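Local coordinates for oligopeptide ABC transporter, periplasmic oligopeptide-binding protein, putative (Thermotoga maritima MSB8, PDB 5IPW) that probably binds oligopeptides in the periplasm and hands them to an ABC transporter for uptake across the membrane, at residues Trp518-Tyr529 with Val542-Tyr553. Sequence-based numbering, arbitrary orientation.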
# COMPACT_ATOMS: atom_id res chain seq x y z
N TRP A 518 3.04 -11.92 -17.42
CA TRP A 518 2.19 -11.84 -18.62
C TRP A 518 2.90 -11.22 -19.83
O TRP A 518 2.59 -11.57 -20.96
CB TRP A 518 0.82 -11.18 -18.36
CG TRP A 518 0.78 -9.66 -18.23
CD1 TRP A 518 0.78 -8.94 -17.08
CD2 TRP A 518 0.65 -8.71 -19.30
NE1 TRP A 518 0.70 -7.60 -17.35
CE2 TRP A 518 0.62 -7.43 -18.71
CE3 TRP A 518 0.59 -8.81 -20.69
CZ2 TRP A 518 0.54 -6.25 -19.46
CZ3 TRP A 518 0.50 -7.63 -21.45
CH2 TRP A 518 0.48 -6.37 -20.82
N TYR A 519 3.88 -10.35 -19.60
CA TYR A 519 4.64 -9.79 -20.72
C TYR A 519 6.13 -10.10 -20.66
O TYR A 519 6.91 -9.46 -21.36
CB TYR A 519 4.43 -8.28 -20.81
CG TYR A 519 4.90 -7.47 -19.62
CD1 TYR A 519 6.21 -7.01 -19.54
CD2 TYR A 519 4.02 -7.15 -18.60
CE1 TYR A 519 6.63 -6.26 -18.46
CE2 TYR A 519 4.44 -6.40 -17.52
CZ TYR A 519 5.74 -5.96 -17.45
OH TYR A 519 6.15 -5.22 -16.37
N ILE A 520 6.52 -11.09 -19.87
CA ILE A 520 7.93 -11.31 -19.59
C ILE A 520 8.72 -11.67 -20.86
O ILE A 520 9.82 -11.16 -21.07
CB ILE A 520 8.15 -12.33 -18.45
CG1 ILE A 520 9.60 -12.29 -17.97
CG2 ILE A 520 7.77 -13.74 -18.86
CD1 ILE A 520 9.81 -13.02 -16.66
N GLY A 521 8.14 -12.52 -21.71
CA GLY A 521 8.73 -12.84 -23.00
C GLY A 521 8.93 -11.64 -23.93
O GLY A 521 9.84 -11.65 -24.76
N TRP A 522 8.11 -10.61 -23.79
CA TRP A 522 8.25 -9.39 -24.60
C TRP A 522 9.24 -8.36 -24.03
O TRP A 522 9.43 -7.29 -24.62
CB TRP A 522 6.88 -8.72 -24.80
CG TRP A 522 5.91 -9.55 -25.59
CD1 TRP A 522 6.21 -10.34 -26.66
CD2 TRP A 522 4.49 -9.65 -25.40
NE1 TRP A 522 5.07 -10.95 -27.13
CE2 TRP A 522 4.00 -10.53 -26.38
CE3 TRP A 522 3.59 -9.07 -24.50
CZ2 TRP A 522 2.64 -10.86 -26.49
CZ3 TRP A 522 2.24 -9.41 -24.60
CH2 TRP A 522 1.78 -10.29 -25.58
N SER A 523 9.89 -8.68 -22.91
CA SER A 523 10.83 -7.76 -22.25
C SER A 523 11.94 -7.24 -23.16
O SER A 523 12.43 -6.13 -22.96
CB SER A 523 11.47 -8.43 -21.03
OG SER A 523 10.49 -8.75 -20.05
N GLY A 524 12.35 -8.06 -24.13
CA GLY A 524 13.36 -7.64 -25.10
C GLY A 524 12.87 -6.44 -25.90
O GLY A 524 13.49 -5.37 -25.89
N TRP A 525 11.74 -6.63 -26.56
CA TRP A 525 11.14 -5.59 -27.40
C TRP A 525 10.66 -4.37 -26.62
O TRP A 525 10.85 -3.24 -27.06
CB TRP A 525 9.97 -6.18 -28.20
CG TRP A 525 10.44 -7.05 -29.33
CD1 TRP A 525 10.59 -8.41 -29.32
CD2 TRP A 525 10.83 -6.61 -30.63
NE1 TRP A 525 11.05 -8.84 -30.54
CE2 TRP A 525 11.20 -7.76 -31.36
CE3 TRP A 525 10.89 -5.36 -31.25
CZ2 TRP A 525 11.63 -7.69 -32.69
CZ3 TRP A 525 11.32 -5.29 -32.56
CH2 TRP A 525 11.69 -6.45 -33.27
N ILE A 526 10.05 -4.61 -25.46
CA ILE A 526 9.58 -3.53 -24.59
C ILE A 526 10.74 -2.62 -24.19
O ILE A 526 10.59 -1.40 -24.14
CB ILE A 526 8.90 -4.09 -23.32
CG1 ILE A 526 7.57 -4.75 -23.69
CG2 ILE A 526 8.65 -2.99 -22.29
CD1 ILE A 526 7.05 -5.71 -22.65
N SER A 527 11.89 -3.21 -23.90
CA SER A 527 13.08 -2.46 -23.53
C SER A 527 13.65 -1.73 -24.76
O SER A 527 14.12 -0.59 -24.65
CB SER A 527 14.11 -3.41 -22.93
OG SER A 527 15.14 -2.70 -22.28
N TYR A 528 13.60 -2.40 -25.91
CA TYR A 528 14.00 -1.80 -27.19
C TYR A 528 13.11 -0.60 -27.55
O TYR A 528 13.61 0.43 -28.03
CB TYR A 528 13.98 -2.87 -28.30
CG TYR A 528 14.24 -2.36 -29.71
CD1 TYR A 528 15.31 -1.52 -29.99
CD2 TYR A 528 13.42 -2.75 -30.77
CE1 TYR A 528 15.55 -1.05 -31.27
CE2 TYR A 528 13.65 -2.29 -32.06
CZ TYR A 528 14.72 -1.44 -32.30
OH TYR A 528 14.96 -0.97 -33.57
N TYR A 529 11.82 -0.71 -27.27
CA TYR A 529 10.85 0.34 -27.57
C TYR A 529 11.07 1.58 -26.72
O TYR A 529 11.18 2.69 -27.24
CB TYR A 529 9.44 -0.19 -27.34
CG TYR A 529 8.33 0.79 -27.62
CD1 TYR A 529 7.93 1.72 -26.67
CD2 TYR A 529 7.65 0.77 -28.84
CE1 TYR A 529 6.90 2.61 -26.92
CE2 TYR A 529 6.62 1.65 -29.10
CZ TYR A 529 6.25 2.57 -28.14
OH TYR A 529 5.22 3.45 -28.40
N VAL A 542 18.97 -4.73 -32.60
CA VAL A 542 17.57 -5.15 -32.51
C VAL A 542 17.51 -6.55 -31.89
O VAL A 542 18.32 -7.40 -32.25
CB VAL A 542 16.92 -5.19 -33.92
CG1 VAL A 542 15.48 -5.68 -33.86
CG2 VAL A 542 16.99 -3.81 -34.57
N PRO A 543 16.54 -6.80 -30.98
CA PRO A 543 16.41 -8.13 -30.40
C PRO A 543 15.49 -9.04 -31.22
O PRO A 543 14.55 -8.55 -31.87
CB PRO A 543 15.80 -7.85 -29.03
CG PRO A 543 14.94 -6.66 -29.26
CD PRO A 543 15.56 -5.87 -30.39
N GLU A 544 15.76 -10.34 -31.18
CA GLU A 544 14.92 -11.34 -31.86
C GLU A 544 13.71 -11.70 -30.99
O GLU A 544 13.50 -11.12 -29.92
CB GLU A 544 15.74 -12.59 -32.22
CG GLU A 544 16.03 -13.58 -31.08
CD GLU A 544 17.26 -13.22 -30.26
OE1 GLU A 544 17.98 -14.16 -29.83
OE2 GLU A 544 17.52 -12.02 -30.03
N GLY A 545 12.93 -12.67 -31.45
CA GLY A 545 11.76 -13.15 -30.71
C GLY A 545 10.50 -12.48 -31.21
O GLY A 545 10.56 -11.51 -31.96
N PRO A 546 9.33 -13.01 -30.79
CA PRO A 546 8.08 -12.40 -31.23
C PRO A 546 7.94 -10.98 -30.70
O PRO A 546 8.27 -10.73 -29.54
CB PRO A 546 7.00 -13.31 -30.62
CG PRO A 546 7.71 -14.55 -30.19
CD PRO A 546 9.10 -14.11 -29.85
N GLU A 547 7.49 -10.07 -31.56
CA GLU A 547 7.18 -8.71 -31.16
C GLU A 547 5.80 -8.72 -30.50
O GLU A 547 4.94 -9.52 -30.87
CB GLU A 547 7.18 -7.79 -32.37
CG GLU A 547 7.25 -6.31 -32.03
CD GLU A 547 7.41 -5.42 -33.25
OE1 GLU A 547 7.43 -5.94 -34.38
OE2 GLU A 547 7.52 -4.19 -33.06
N PRO A 548 5.58 -7.84 -29.49
CA PRO A 548 4.26 -7.75 -28.85
C PRO A 548 3.23 -7.05 -29.73
O PRO A 548 3.62 -6.28 -30.62
CB PRO A 548 4.52 -6.89 -27.61
CG PRO A 548 5.76 -6.12 -27.92
CD PRO A 548 6.59 -7.03 -28.77
N PRO A 549 1.93 -7.28 -29.47
CA PRO A 549 0.85 -6.48 -30.04
C PRO A 549 1.09 -4.97 -29.86
O PRO A 549 1.79 -4.56 -28.94
CB PRO A 549 -0.37 -6.91 -29.23
CG PRO A 549 -0.08 -8.29 -28.78
CD PRO A 549 1.42 -8.42 -28.68
N GLU A 550 0.49 -4.16 -30.72
CA GLU A 550 0.67 -2.71 -30.68
C GLU A 550 0.03 -2.10 -29.43
O GLU A 550 0.48 -1.08 -28.90
CB GLU A 550 0.07 -2.07 -31.94
CG GLU A 550 0.62 -0.68 -32.25
CD GLU A 550 2.12 -0.68 -32.49
OE1 GLU A 550 2.63 -1.65 -33.08
OE2 GLU A 550 2.79 0.29 -32.08
N VAL A 551 -1.04 -2.74 -28.96
CA VAL A 551 -1.74 -2.30 -27.76
C VAL A 551 -0.86 -2.39 -26.50
O VAL A 551 -1.08 -1.65 -25.53
CB VAL A 551 -3.06 -3.10 -27.61
CG1 VAL A 551 -2.79 -4.54 -27.20
CG2 VAL A 551 -4.01 -2.41 -26.66
N VAL A 552 0.14 -3.28 -26.51
CA VAL A 552 1.14 -3.34 -25.43
C VAL A 552 2.06 -2.13 -25.47
O VAL A 552 2.30 -1.50 -24.44
CB VAL A 552 1.97 -4.64 -25.51
CG1 VAL A 552 3.13 -4.62 -24.53
CG2 VAL A 552 1.10 -5.86 -25.24
N TYR A 553 2.58 -1.79 -26.64
CA TYR A 553 3.42 -0.60 -26.79
C TYR A 553 2.68 0.66 -26.34
O TYR A 553 3.30 1.66 -25.97
CB TYR A 553 3.86 -0.41 -28.25
CG TYR A 553 4.96 -1.33 -28.75
CD1 TYR A 553 5.95 -1.82 -27.89
CD2 TYR A 553 5.03 -1.68 -30.09
CE1 TYR A 553 6.96 -2.65 -28.37
CE2 TYR A 553 6.03 -2.51 -30.57
CZ TYR A 553 6.99 -2.99 -29.71
OH TYR A 553 7.99 -3.81 -30.18
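Trp525 of helix 523-534 lies between Pro543 and Glu547 of the proline-rich loop 542-549, which doubles back along this helix before helix 550-564 begins. The centre of this contact lies about 29 Å from the centre of the chain, in a protein of the family 5 extracellular solute-binding proteins. With chi1 -74°, CG of Trp525 lies opposite the carbonyl carbon and the indole reaches into the loop. Its CB touches Pro548 CD at 3.5 Å. CG sits near the same CD. CD1 meets Pro546 O. NE1 donates to Gly545 O at 3.1 Å, with an N-H...O angle of 145°; the donor stands above the carbonyl plane. On the six-membered ring, CE3 is near Tyr553 OH, and the far atom CH2 meets Val542 CG1. Pro543 CG and O lie over one indole face, the O near CZ2. Glu547 CG lies over the opposite face, where Glu547 CA makes a CH-pi contact with the five-membered ring. The Glu547 carboxylate stacks on the indole, planes 19° apart, and its OE2 accepts a hydrogen bond from Tyr553 OH. Replacing Trp525 with an alanine would probably open a gap between Pro543 and Glu547 and leave Gly545 O without its indole donor.

Trp522 rests one face on two prolines. Pro548 CB lies 3.6 Å from the five-membered ring centroid, and Pro549 CD lies over the six-membered ring. Pro549 is the N-cap of helix 550-564. Val552 CG2 touches Trp522 CZ3. Pro543 CD covers a face of Tyr528. Tyr529 and Tyr553 join the two helices in an offset stack, centroids 4.3 Å apart, and Tyr529 OH is hydrogen-bonded to Asp557 OD2.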